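Local coordinates for protein DNA ligase (Archaeoglobus fulgidus, PDB 3GDE) that probably seals nicks in double-stranded DNA during replication, recombination and repair, using ATP and passing through an AMP-lysine intermediate, at residues Phe124-Ser129 and Ile140-Gly145; Val46-Gly51 and Thr159-Asn164; Glu113-Arg118 and Pro152-Tyr157. All coordinates share one frame; numbering follows the deposited sequence.

Contact 1: residues Phe124-Ser129 and Ile140-Gly145; sequences FDEIAS and IMLLTG
Ile127 and Leu142 meet where helices 117-129 and 135-149, successive in the chain, pack as an antiparallel pair in the all-helical N-terminal region of the ligase. The short axes run at 167° and approach to 10.3 Å, a spacing bridged by side chains with no hydrogen bond across it. In the apolar part, Ile127 and Leu142 lie alongside each other, pointing opposite ways, CG1 of Ile127 lying 3.8 Å from CD1 of Leu142. Ile127 has CG1 anti to its carbonyl carbon (chi1 -73°) and an extended chi2 that carries CD1 to 3.8 Å from CD2 of Leu143, the two side chains meeting nearly perpendicular. Val64, from a loop, touches both Ile127 and Leu143.

The second kind of contact sets a carboxylate against methyl groups. Glu126 is fully extended, with CG anti to the backbone N (chi1 178°), and runs squarely across the end of Leu142. OE1 forms a salt bridge with Arg138, which precedes 140-145 in helix 135-149. Both leucine methyls face the carboxylate: CD1 of Leu142 lies 3.5 Å from Glu126 CD, and CD2 of Leu142 lies 3.7 Å from Glu126 OE2.

Contact 2: residues Val46-Gly51 and Thr159-Asn164; sequences VLFITG and TRLILN
A Schellman motif ends helix 152-162 at Asn164, and here it meets Gly51, which follows the end of helix 39-49; both residues have positive phi, and their CA atoms are 4.3 Å apart. The polar part centres on Gly51 O. Asn164 ND2 gives it a weak, bent hydrogen bond of 2.8 Å with an angle of 128° at the hydrogen, and Asn164 CA adds a CA-H...O contact. A CB at Gly51 would fall 2.8 Å from Asn164 O, too close. One water donates to both Thr50 O and Asn164 O, tying the two helix ends together a second time.

The rest of the contact is apolar. Leu161 swings CG away from its backbone N (chi1 179°), and CD2 comes to lie over one face of the Phe48 ring, 3.8 Å from the centroid and 18° off the normal, a CH-pi contact. Its other methyl, CD1, rests 3.8 Å from Phe48 CA. An alanine in place of Phe48 would probably leave a gap beside Leu161 CD2 and take away the ring face it lies on. Helix 117-129 closes in on this pair, Val117 and Arg121 touching Phe48 and Phe124 touching Leu161, while Met175 of helix 172-182 packs against Ile49 and Thr50.

Contact 3: residues Glu113-Arg118 and Pro152-Tyr157; sequences EELTVR and PLEARY
With CG anti to its carbonyl carbon (chi1 -85°) and the chain extended beyond it, Glu154 stretches from helix 152-162 to the backbone of Glu114 and Leu115. Leu115 instead holds CG between its backbone N and carbonyl carbon (chi1 41°), which turns its isobutyl end back along the glutamate, the two side chains lying side by side with opposed directions. Leu115 N donates to Glu154 OE2 at 2.9 Å, meeting the syn side of the carboxylate but 23° out of its plane. Glu154 OE1 lies 3.1 Å from Glu114 CA, and Leu115 CD2 comes to 3.8 Å from Glu154 OE2.

The carboxylate thus fastens the loop leading into helix 117-129, where Thr116 is the N-cap, its OG1 accepting from Lys119 N, to the first turn of helix 152-162 in the N-terminal helical region. Glu154 OE1 is also bonded to Thr151 N, just before its own helix, so both carboxylate oxygens have backbone N-H partners. Ala7 N adds a weak bond to OE2. CB of Glu114 lies 4.1 Å from OE2 of Glu154, while the two carboxylates stay apart. One residue earlier, Glu113 OE1 approaches Pro152 CD to 4.3 Å.

In the fold
From the N terminus, the chain first enters contact 2 at the end of helix 39-49, then runs through 113-118 into helix 117-129, which carries one side of contact 1 at its far end. The next helix, 135-149, closes the short loop of contact 1, and helix 152-162 then closes contact 3 with its first turn and contact 2 with its last turn and the cap beyond it. Contact 1 is therefore nested within contact 3, and contact 3 within the loop of more than a hundred residues closed by contact 2; none cross. Between contacts 1 and 2, Leu143 and Phe124 pack on Ile162, and Phe124 also on Leu161; Phe48 touches Val117 between contacts 2 and 3.

Contact 1: residues Phe124-Ser129 and Ile140-Gly145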
ATOM      1  N   PHE A 124      19.271   1.819   9.928  1.00 25.31           N
ATOM      2  CA  PHE A 124      17.827   2.011   9.658  1.00 24.88           C
ATOM      3  C   PHE A 124      16.943   1.767  10.880  1.00 25.16           C
ATOM      4  O   PHE A 124      16.049   2.572  11.166  1.00 25.33           O
ATOM      5  CB  PHE A 124      17.353   1.138   8.491  1.00 24.56           C
ATOM      6  CG  PHE A 124      17.734   1.669   7.126  1.00 24.78           C
ATOM      7  CD1 PHE A 124      17.452   0.936   5.983  1.00 24.92           C
ATOM      8  CD2 PHE A 124      18.390   2.891   6.986  1.00 25.68           C
ATOM      9  CE1 PHE A 124      17.788   1.421   4.711  1.00 24.32           C
ATOM     10  CE2 PHE A 124      18.742   3.372   5.723  1.00 25.98           C
ATOM     11  CZ  PHE A 124      18.433   2.635   4.587  1.00 24.07           C
ATOM     12  N   ASP A 125      17.184   0.661  11.593  1.00 25.14           N
ATOM     13  CA  ASP A 125      16.416   0.343  12.801  1.00 25.54           C
ATOM     14  C   ASP A 125      16.582   1.407  13.891  1.00 25.80           C
ATOM     15  O   ASP A 125      15.609   1.760  14.561  1.00 25.79           O
ATOM     16  CB  ASP A 125      16.745  -1.061  13.329  1.00 26.04           C
ATOM     17  CG  ASP A 125      16.168  -2.184  12.446  1.00 26.39           C
ATOM     18  OD1 ASP A 125      15.458  -1.904  11.454  1.00 27.51           O
ATOM     19  OD2 ASP A 125      16.420  -3.363  12.756  1.00 27.83           O
ATOM     20  N   GLU A 126      17.799   1.941  14.051  1.00 25.96           N
ATOM     21  CA  GLU A 126      18.004   3.064  14.960  1.00 25.90           C
ATOM     22  C   GLU A 126      17.257   4.326  14.509  1.00 26.04           C
ATOM     23  O   GLU A 126      16.575   4.948  15.311  1.00 26.34           O
ATOM     24  CB  GLU A 126      19.479   3.400  15.168  1.00 26.04           C
ATOM     25  CG  GLU A 126      19.581   4.619  16.088  1.00 27.52           C
ATOM     26  CD  GLU A 126      20.973   5.007  16.514  1.00 29.62           C
ATOM     27  OE1 GLU A 126      21.051   5.981  17.286  1.00 30.46           O
ATOM     28  OE2 GLU A 126      21.967   4.373  16.088  1.00 30.17           O
ATOM     29  N   ILE A 127      17.406   4.699  13.236  1.00 25.89           N
ATOM     30  CA  ILE A 127      16.701   5.842  12.670  1.00 26.18           C
ATOM     31  C   ILE A 127      15.189   5.768  12.905  1.00 26.77           C
ATOM     32  O   ILE A 127      14.597   6.740  13.365  1.00 26.85           O
ATOM     33  CB  ILE A 127      17.031   6.041  11.154  1.00 26.05           C
ATOM     34  CG1 ILE A 127      18.454   6.590  10.987  1.00 25.32           C
ATOM     35  CG2 ILE A 127      16.038   6.984  10.510  1.00 25.55           C
ATOM     36  CD1 ILE A 127      19.048   6.461   9.563  1.00 25.67           C
ATOM     37  N   ALA A 128      14.583   4.615  12.613  1.00 27.70           N
ATOM     38  CA  ALA A 128      13.149   4.374  12.866  1.00 28.69           C
ATOM     39  C   ALA A 128      12.686   4.572  14.329  1.00 29.65           C
ATOM     40  O   ALA A 128      11.540   4.967  14.579  1.00 30.28           O
ATOM     41  CB  ALA A 128      12.747   2.994  12.360  1.00 28.02           C
ATOM     42  N   SER A 129      13.564   4.303  15.288  1.00 30.69           N
ATOM     43  CA  SER A 129      13.222   4.420  16.714  1.00 31.72           C
ATOM     44  C   SER A 129      13.257   5.858  17.271  1.00 32.54           C
ATOM     45  O   SER A 129      12.774   6.114  18.385  1.00 32.07           O
ATOM     46  CB  SER A 129      14.126   3.511  17.554  1.00 31.49           C
ATOM     47  OG  SER A 129      15.481   3.914  17.444  1.00 32.11           O
ATOM     48  N   ILE A 140      19.853  12.867  10.640  1.00 26.13           N
ATOM     49  CA  ILE A 140      20.770  13.429   9.657  1.00 25.37           C
ATOM     50  C   ILE A 140      22.213  12.968   9.941  1.00 25.22           C
ATOM     51  O   ILE A 140      22.935  12.598   9.025  1.00 24.64           O
ATOM     52  CB  ILE A 140      20.647  14.980   9.588  1.00 25.49           C
ATOM     53  CG1 ILE A 140      19.257  15.371   9.052  1.00 25.26           C
ATOM     54  CG2 ILE A 140      21.762  15.589   8.727  1.00 24.20           C
ATOM     55  CD1 ILE A 140      18.815  16.831   9.363  1.00 25.29           C
ATOM     56  N   MET A 141      22.614  12.957  11.212  1.00 25.21           N
ATOM     57  CA  MET A 141      23.959  12.508  11.570  1.00 25.43           C
ATOM     58  C   MET A 141      24.192  11.030  11.261  1.00 24.54           C
ATOM     59  O   MET A 141      25.265  10.659  10.797  1.00 24.95           O
ATOM     60  CB  MET A 141      24.273  12.837  13.039  1.00 26.43           C
ATOM     61  CG  MET A 141      24.386  14.345  13.322  1.00 29.24           C
ATOM     62  SD  MET A 141      25.273  15.223  12.007  1.00 36.96           S
ATOM     63  CE  MET A 141      26.912  14.533  12.245  1.00 35.28           C
ATOM     64  N   LEU A 142      23.178  10.197  11.491  1.00 23.60           N
ATOM     65  CA  LEU A 142      23.238   8.769  11.157  1.00 22.58           C
ATOM     66  C   LEU A 142      23.310   8.506   9.658  1.00 22.53           C
ATOM     67  O   LEU A 142      24.103   7.687   9.206  1.00 22.35           O
ATOM     68  CB  LEU A 142      22.068   8.009  11.782  1.00 21.73           C
ATOM     69  CG  LEU A 142      22.137   7.813  13.300  1.00 21.31           C
ATOM     70  CD1 LEU A 142      20.795   7.327  13.842  1.00 18.48           C
ATOM     71  CD2 LEU A 142      23.287   6.863  13.688  1.00 17.88           C
ATOM     72  N   LEU A 143      22.479   9.204   8.893  1.00 22.71           N
ATOM     73  CA  LEU A 143      22.546   9.156   7.432  1.00 22.94           C
ATOM     74  C   LEU A 143      23.887   9.662   6.889  1.00 23.17           C
ATOM     75  O   LEU A 143      24.425   9.080   5.952  1.00 23.51           O
ATOM     76  CB  LEU A 143      21.409   9.983   6.823  1.00 22.76           C
ATOM     77  CG  LEU A 143      19.967   9.529   7.029  1.00 23.03           C
ATOM     78  CD1 LEU A 143      19.013  10.668   6.657  1.00 23.53           C
ATOM     79  CD2 LEU A 143      19.654   8.237   6.235  1.00 21.47           C
ATOM     80  N   THR A 144      24.387  10.762   7.462  1.00 23.21           N
ATOM     81  CA  THR A 144      25.704  11.348   7.155  1.00 23.61           C
ATOM     82  C   THR A 144      26.859  10.367   7.393  1.00 24.12           C
ATOM     83  O   THR A 144      27.810  10.317   6.610  1.00 24.05           O
ATOM     84  CB  THR A 144      25.950  12.624   8.006  1.00 24.11           C
ATOM     85  OG1 THR A 144      25.000  13.630   7.648  1.00 23.67           O
ATOM     86  CG2 THR A 144      27.377  13.190   7.822  1.00 24.60           C
ATOM     87  N   GLY A 145      26.769   9.595   8.474  1.00 24.20           N
ATOM     88  CA  GLY A 145      27.751   8.575   8.765  1.00 25.05           C
ATOM     89  C   GLY A 145      27.733   7.465   7.738  1.00 25.98           C
ATOM     90  O   GLY A 145      28.784   6.910   7.400  1.00 26.19           O
TER

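Contact 2: residues Val46-Gly51 and Thr159-Asn164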
ATOM      1  N   VAL A  46      15.465  -9.161  -0.187  1.00 22.65           N
ATOM      2  CA  VAL A  46      14.134  -9.315  -0.754  1.00 22.50           C
ATOM      3  C   VAL A  46      13.294  -8.050  -0.504  1.00 22.29           C
ATOM      4  O   VAL A  46      12.663  -7.520  -1.427  1.00 21.53           O
ATOM      5  CB  VAL A  46      13.421 -10.607  -0.255  1.00 22.55           C
ATOM      6  CG1 VAL A  46      11.952 -10.601  -0.644  1.00 20.91           C
ATOM      7  CG2 VAL A  46      14.104 -11.839  -0.838  1.00 21.80           C
ATOM      8  N   LEU A  47      13.313  -7.567   0.737  1.00 22.12           N
ATOM      9  CA  LEU A  47      12.703  -6.283   1.062  1.00 22.39           C
ATOM     10  C   LEU A  47      13.318  -5.151   0.247  1.00 21.96           C
ATOM     11  O   LEU A  47      12.612  -4.498  -0.524  1.00 21.65           O
ATOM     12  CB  LEU A  47      12.779  -5.995   2.564  1.00 22.23           C
ATOM     13  CG  LEU A  47      11.536  -6.411   3.357  1.00 24.38           C
ATOM     14  CD1 LEU A  47      11.374  -7.919   3.408  1.00 24.43           C
ATOM     15  CD2 LEU A  47      11.532  -5.812   4.774  1.00 25.19           C
ATOM     16  N   PHE A  48      14.630  -4.951   0.392  1.00 21.91           N
ATOM     17  CA  PHE A  48      15.333  -3.830  -0.236  1.00 22.27           C
ATOM     18  C   PHE A  48      15.124  -3.699  -1.753  1.00 23.08           C
ATOM     19  O   PHE A  48      14.957  -2.591  -2.257  1.00 22.66           O
ATOM     20  CB  PHE A  48      16.835  -3.844   0.097  1.00 21.88           C
ATOM     21  CG  PHE A  48      17.146  -3.620   1.564  1.00 21.64           C
ATOM     22  CD1 PHE A  48      16.132  -3.409   2.493  1.00 21.64           C
ATOM     23  CD2 PHE A  48      18.461  -3.595   2.004  1.00 20.41           C
ATOM     24  CE1 PHE A  48      16.424  -3.203   3.838  1.00 22.33           C
ATOM     25  CE2 PHE A  48      18.764  -3.381   3.337  1.00 20.50           C
ATOM     26  CZ  PHE A  48      17.749  -3.196   4.262  1.00 21.30           C
ATOM     27  N   ILE A  49      15.115  -4.814  -2.481  1.00 24.15           N
ATOM     28  CA  ILE A  49      14.932  -4.742  -3.937  1.00 25.10           C
ATOM     29  C   ILE A  49      13.538  -4.210  -4.331  1.00 25.25           C
ATOM     30  O   ILE A  49      13.368  -3.642  -5.422  1.00 24.80           O
ATOM     31  CB  ILE A  49      15.268  -6.091  -4.642  1.00 25.34           C
ATOM     32  CG1 ILE A  49      15.406  -5.898  -6.157  1.00 25.65           C
ATOM     33  CG2 ILE A  49      14.232  -7.164  -4.300  1.00 25.92           C
ATOM     34  CD1 ILE A  49      16.115  -7.056  -6.872  1.00 26.20           C
ATOM     35  N   THR A  50      12.562  -4.377  -3.436  1.00 25.22           N
ATOM     36  CA  THR A  50      11.203  -3.875  -3.664  1.00 25.70           C
ATOM     37  C   THR A  50      11.005  -2.429  -3.204  1.00 25.92           C
ATOM     38  O   THR A  50       9.883  -1.928  -3.225  1.00 25.72           O
ATOM     39  CB  THR A  50      10.127  -4.758  -2.986  1.00 25.60           C
ATOM     40  OG1 THR A  50      10.366  -4.815  -1.577  1.00 26.56           O
ATOM     41  CG2 THR A  50      10.140  -6.166  -3.553  1.00 25.72           C
ATOM     42  N   GLY A  51      12.088  -1.772  -2.783  1.00 25.94           N
ATOM     43  CA  GLY A  51      12.011  -0.423  -2.229  1.00 26.10           C
ATOM     44  C   GLY A  51      11.403  -0.335  -0.843  1.00 26.53           C
ATOM     45  O   GLY A  51      10.921   0.725  -0.452  1.00 25.89           O
ATOM     46  N   THR A 159      19.854   5.786  -1.208  1.00 24.12           N
ATOM     47  CA  THR A 159      19.001   6.946  -1.401  1.00 24.17           C
ATOM     48  C   THR A 159      17.662   6.511  -2.005  1.00 24.06           C
ATOM     49  O   THR A 159      16.601   6.898  -1.512  1.00 24.29           O
ATOM     50  CB  THR A 159      19.715   7.989  -2.299  1.00 24.37           C
ATOM     51  OG1 THR A 159      20.926   8.417  -1.653  1.00 24.04           O
ATOM     52  CG2 THR A 159      18.827   9.210  -2.578  1.00 24.43           C
ATOM     53  N   ARG A 160      17.720   5.681  -3.044  1.00 23.71           N
ATOM     54  CA  ARG A 160      16.516   5.202  -3.724  1.00 23.50           C
ATOM     55  C   ARG A 160      15.660   4.327  -2.812  1.00 23.76           C
ATOM     56  O   ARG A 160      14.431   4.351  -2.897  1.00 23.44           O
ATOM     57  CB  ARG A 160      16.878   4.459  -5.007  1.00 23.10           C
ATOM     58  CG  ARG A 160      17.370   5.388  -6.107  1.00 23.22           C
ATOM     59  CD  ARG A 160      17.367   4.708  -7.449  1.00 22.48           C
ATOM     60  NE  ARG A 160      18.073   5.475  -8.471  1.00 21.46           N
ATOM     61  CZ  ARG A 160      18.386   4.982  -9.666  1.00 22.39           C
ATOM     62  NH1 ARG A 160      18.059   3.736  -9.972  1.00 22.03           N
ATOM     63  NH2 ARG A 160      19.038   5.719 -10.552  1.00 23.90           N
ATOM     64  N   LEU A 161      16.325   3.582  -1.932  1.00 23.86           N
ATOM     65  CA  LEU A 161      15.667   2.720  -0.956  1.00 24.27           C
ATOM     66  C   LEU A 161      14.875   3.550   0.056  1.00 24.38           C
ATOM     67  O   LEU A 161      13.691   3.292   0.265  1.00 24.92           O
ATOM     68  CB  LEU A 161      16.699   1.807  -0.267  1.00 23.77           C
ATOM     69  CG  LEU A 161      16.303   0.807   0.824  1.00 24.14           C
ATOM     70  CD1 LEU A 161      15.110  -0.063   0.419  1.00 25.59           C
ATOM     71  CD2 LEU A 161      17.508  -0.072   1.192  1.00 24.10           C
ATOM     72  N   ILE A 162      15.525   4.548   0.658  1.00 24.55           N
ATOM     73  CA  ILE A 162      14.865   5.500   1.563  1.00 24.50           C
ATOM     74  C   ILE A 162      13.668   6.217   0.901  1.00 25.20           C
ATOM     75  O   ILE A 162      12.650   6.466   1.543  1.00 24.82           O
ATOM     76  CB  ILE A 162      15.872   6.549   2.109  1.00 24.78           C
ATOM     77  CG1 ILE A 162      16.915   5.877   3.015  1.00 23.89           C
ATOM     78  CG2 ILE A 162      15.137   7.699   2.857  1.00 23.45           C
ATOM     79  CD1 ILE A 162      18.146   6.708   3.249  1.00 21.38           C
ATOM     80  N   LEU A 163      13.806   6.537  -0.382  1.00 26.22           N
ATOM     81  CA  LEU A 163      12.743   7.171  -1.164  1.00 27.38           C
ATOM     82  C   LEU A 163      11.734   6.161  -1.727  1.00 28.65           C
ATOM     83  O   LEU A 163      10.781   6.548  -2.398  1.00 28.87           O
ATOM     84  CB  LEU A 163      13.351   8.013  -2.297  1.00 27.01           C
ATOM     85  CG  LEU A 163      14.148   9.234  -1.808  1.00 27.24           C
ATOM     86  CD1 LEU A 163      14.855   9.946  -2.945  1.00 27.91           C
ATOM     87  CD2 LEU A 163      13.271  10.198  -1.022  1.00 26.97           C
ATOM     88  N   ASN A 164      11.963   4.873  -1.455  1.00 29.90           N
ATOM     89  CA  ASN A 164      11.069   3.780  -1.845  1.00 31.03           C
ATOM     90  C   ASN A 164      10.822   3.559  -3.354  1.00 31.40           C
ATOM     91  O   ASN A 164       9.876   2.853  -3.718  1.00 31.80           O
ATOM     92  CB  ASN A 164       9.730   3.849  -1.080  1.00 31.44           C
ATOM     93  CG  ASN A 164       9.904   3.882   0.456  1.00 34.05           C
ATOM     94  OD1 ASN A 164       9.186   4.620   1.145  1.00 36.18           O
ATOM     95  ND2 ASN A 164      10.854   3.091   0.991  1.00 34.78           N
TER
HETATM   96  O   HOH W   1       8.666   0.360  -4.183  1.00 27.22           O

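Contact 3: residues Glu113-Arg118 and Pro152-Tyr157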
ATOM      1  N   GLU A 113      35.776   2.198   1.383  1.00 41.65           N
ATOM      2  CA  GLU A 113      34.344   2.352   1.448  1.00 40.24           C
ATOM      3  C   GLU A 113      33.680   1.013   1.205  1.00 39.08           C
ATOM      4  O   GLU A 113      34.365   0.029   0.906  1.00 38.89           O
ATOM      5  CB  GLU A 113      33.887   3.405   0.439  1.00 40.58           C
ATOM      6  CG  GLU A 113      34.286   4.824   0.846  1.00 40.83           C
ATOM      7  CD  GLU A 113      33.821   5.877  -0.129  1.00 42.35           C
ATOM      8  OE1 GLU A 113      33.782   5.586  -1.342  1.00 44.78           O
ATOM      9  OE2 GLU A 113      33.495   7.003   0.313  1.00 41.62           O
ATOM     10  N   GLU A 114      32.353   0.995   1.339  1.00 37.48           N
ATOM     11  CA  GLU A 114      31.540  -0.225   1.369  1.00 36.35           C
ATOM     12  C   GLU A 114      30.948  -0.374   2.769  1.00 34.48           C
ATOM     13  O   GLU A 114      31.632  -0.151   3.764  1.00 33.96           O
ATOM     14  CB  GLU A 114      32.352  -1.484   0.973  1.00 37.29           C
ATOM     15  CG  GLU A 114      32.340  -1.831  -0.549  1.00 40.64           C
ATOM     16  CD  GLU A 114      33.715  -2.252  -1.132  1.00 44.80           C
ATOM     17  OE1 GLU A 114      33.879  -2.160  -2.379  1.00 45.90           O
ATOM     18  OE2 GLU A 114      34.625  -2.666  -0.364  1.00 46.94           O
ATOM     19  N   LEU A 115      29.666  -0.696   2.857  1.00 32.36           N
ATOM     20  CA  LEU A 115      29.125  -1.165   4.128  1.00 30.88           C
ATOM     21  C   LEU A 115      28.261  -2.372   3.931  1.00 29.14           C
ATOM     22  O   LEU A 115      27.775  -2.621   2.843  1.00 28.78           O
ATOM     23  CB  LEU A 115      28.380  -0.093   4.938  1.00 31.53           C
ATOM     24  CG  LEU A 115      27.426   0.966   4.394  1.00 31.96           C
ATOM     25  CD1 LEU A 115      28.234   2.185   4.053  1.00 33.81           C
ATOM     26  CD2 LEU A 115      26.548   0.521   3.230  1.00 31.82           C
ATOM     27  N   THR A 116      28.113  -3.127   5.009  1.00 27.66           N
ATOM     28  CA  THR A 116      27.361  -4.359   4.993  1.00 26.38           C
ATOM     29  C   THR A 116      25.878  -4.054   5.000  1.00 25.67           C
ATOM     30  O   THR A 116      25.439  -3.017   5.518  1.00 25.32           O
ATOM     31  CB  THR A 116      27.714  -5.254   6.211  1.00 26.10           C
ATOM     32  OG1 THR A 116      27.319  -4.600   7.423  1.00 24.31           O
ATOM     33  CG2 THR A 116      29.216  -5.547   6.253  1.00 26.05           C
ATOM     34  N   VAL A 117      25.112  -4.963   4.416  1.00 24.98           N
ATOM     35  CA  VAL A 117      23.670  -4.922   4.504  1.00 24.68           C
ATOM     36  C   VAL A 117      23.270  -4.917   5.986  1.00 25.23           C
ATOM     37  O   VAL A 117      22.301  -4.266   6.378  1.00 25.18           O
ATOM     38  CB  VAL A 117      23.061  -6.130   3.761  1.00 24.67           C
ATOM     39  CG1 VAL A 117      21.538  -6.139   3.866  1.00 24.02           C
ATOM     40  CG2 VAL A 117      23.518  -6.124   2.295  1.00 22.88           C
ATOM     41  N   ARG A 118      24.040  -5.624   6.810  1.00 25.84           N
ATOM     42  CA  ARG A 118      23.764  -5.701   8.237  1.00 26.44           C
ATOM     43  C   ARG A 118      23.857  -4.319   8.898  1.00 26.02           C
ATOM     44  O   ARG A 118      22.953  -3.928   9.635  1.00 25.94           O
ATOM     45  CB  ARG A 118      24.694  -6.723   8.910  1.00 27.08           C
ATOM     46  CG  ARG A 118      24.104  -7.374  10.177  1.00 29.64           C
ATOM     47  CD  ARG A 118      23.220  -8.625   9.896  1.00 32.85           C
ATOM     48  NE  ARG A 118      22.818  -8.753   8.491  1.00 35.73           N
ATOM     49  CZ  ARG A 118      21.659  -8.341   7.975  1.00 35.84           C
ATOM     50  NH1 ARG A 118      20.732  -7.765   8.743  1.00 35.47           N
ATOM     51  NH2 ARG A 118      21.434  -8.503   6.678  1.00 33.23           N
ATOM     52  N   PRO A 152      29.956   5.149  -4.263  1.00 26.54           N
ATOM     53  CA  PRO A 152      29.001   5.896  -5.084  1.00 26.13           C
ATOM     54  C   PRO A 152      27.745   5.082  -5.427  1.00 25.92           C
ATOM     55  O   PRO A 152      26.635   5.579  -5.257  1.00 25.32           O
ATOM     56  CB  PRO A 152      29.817   6.231  -6.345  1.00 26.23           C
ATOM     57  CG  PRO A 152      31.226   6.343  -5.840  1.00 26.65           C
ATOM     58  CD  PRO A 152      31.327   5.216  -4.823  1.00 26.85           C
ATOM     59  N   LEU A 153      27.921   3.838  -5.865  1.00 25.70           N
ATOM     60  CA  LEU A 153      26.781   2.967  -6.187  1.00 25.93           C
ATOM     61  C   LEU A 153      25.948   2.557  -4.971  1.00 25.85           C
ATOM     62  O   LEU A 153      24.730   2.365  -5.079  1.00 25.88           O
ATOM     63  CB  LEU A 153      27.262   1.727  -6.940  1.00 26.14           C
ATOM     64  CG  LEU A 153      26.401   1.193  -8.075  1.00 26.05           C
ATOM     65  CD1 LEU A 153      25.799   2.329  -8.942  1.00 24.78           C
ATOM     66  CD2 LEU A 153      27.244   0.265  -8.908  1.00 25.02           C
ATOM     67  N   GLU A 154      26.591   2.417  -3.815  1.00 25.52           N
ATOM     68  CA  GLU A 154      25.847   2.192  -2.572  1.00 25.66           C
ATOM     69  C   GLU A 154      24.992   3.403  -2.230  1.00 24.95           C
ATOM     70  O   GLU A 154      23.849   3.256  -1.811  1.00 24.80           O
ATOM     71  CB  GLU A 154      26.783   1.890  -1.399  1.00 25.35           C
ATOM     72  CG  GLU A 154      27.188   0.450  -1.291  1.00 26.33           C
ATOM     73  CD  GLU A 154      28.278   0.203  -0.239  1.00 27.03           C
ATOM     74  OE1 GLU A 154      29.014   1.145   0.118  1.00 29.27           O
ATOM     75  OE2 GLU A 154      28.405  -0.949   0.229  1.00 28.95           O
ATOM     76  N   ALA A 155      25.563   4.594  -2.395  1.00 24.68           N
ATOM     77  CA  ALA A 155      24.874   5.832  -2.058  1.00 24.75           C
ATOM     78  C   ALA A 155      23.638   6.020  -2.937  1.00 24.62           C
ATOM     79  O   ALA A 155      22.612   6.542  -2.496  1.00 24.67           O
ATOM     80  CB  ALA A 155      25.822   7.025  -2.182  1.00 24.61           C
ATOM     81  N   ARG A 156      23.754   5.588  -4.185  1.00 24.85           N
ATOM     82  CA  ARG A 156      22.646   5.602  -5.132  1.00 24.99           C
ATOM     83  C   ARG A 156      21.442   4.797  -4.656  1.00 24.86           C
ATOM     84  O   ARG A 156      20.348   5.342  -4.562  1.00 25.17           O
ATOM     85  CB  ARG A 156      23.132   5.090  -6.477  1.00 24.67           C
ATOM     86  CG  ARG A 156      22.067   4.940  -7.542  1.00 25.44           C
ATOM     87  CD  ARG A 156      22.751   5.113  -8.863  1.00 27.34           C
ATOM     88  NE  ARG A 156      22.385   4.090  -9.814  1.00 25.12           N
ATOM     89  CZ  ARG A 156      23.086   3.814 -10.903  1.00 25.52           C
ATOM     90  NH1 ARG A 156      24.190   4.487 -11.176  1.00 26.47           N
ATOM     91  NH2 ARG A 156      22.677   2.859 -11.720  1.00 27.31           N
ATOM     92  N   TYR A 157      21.644   3.510  -4.356  1.00 24.99           N
ATOM     93  CA  TYR A 157      20.534   2.636  -3.928  1.00 24.82           C
ATOM     94  C   TYR A 157      20.110   2.802  -2.472  1.00 24.76           C
ATOM     95  O   TYR A 157      18.996   2.465  -2.123  1.00 24.77           O
ATOM     96  CB  TYR A 157      20.792   1.175  -4.301  1.00 24.65           C
ATOM     97  CG  TYR A 157      20.825   1.012  -5.799  1.00 24.87           C
ATOM     98  CD1 TYR A 157      19.653   1.090  -6.547  1.00 24.22           C
ATOM     99  CD2 TYR A 157      22.037   0.831  -6.478  1.00 25.82           C
ATOM    100  CE1 TYR A 157      19.675   0.974  -7.925  1.00 24.41           C
ATOM    101  CE2 TYR A 157      22.074   0.719  -7.860  1.00 24.10           C
ATOM    102  CZ  TYR A 157      20.888   0.789  -8.574  1.00 25.02           C
ATOM    103  OH  TYR A 157      20.898   0.682  -9.942  1.00 25.67           O
TER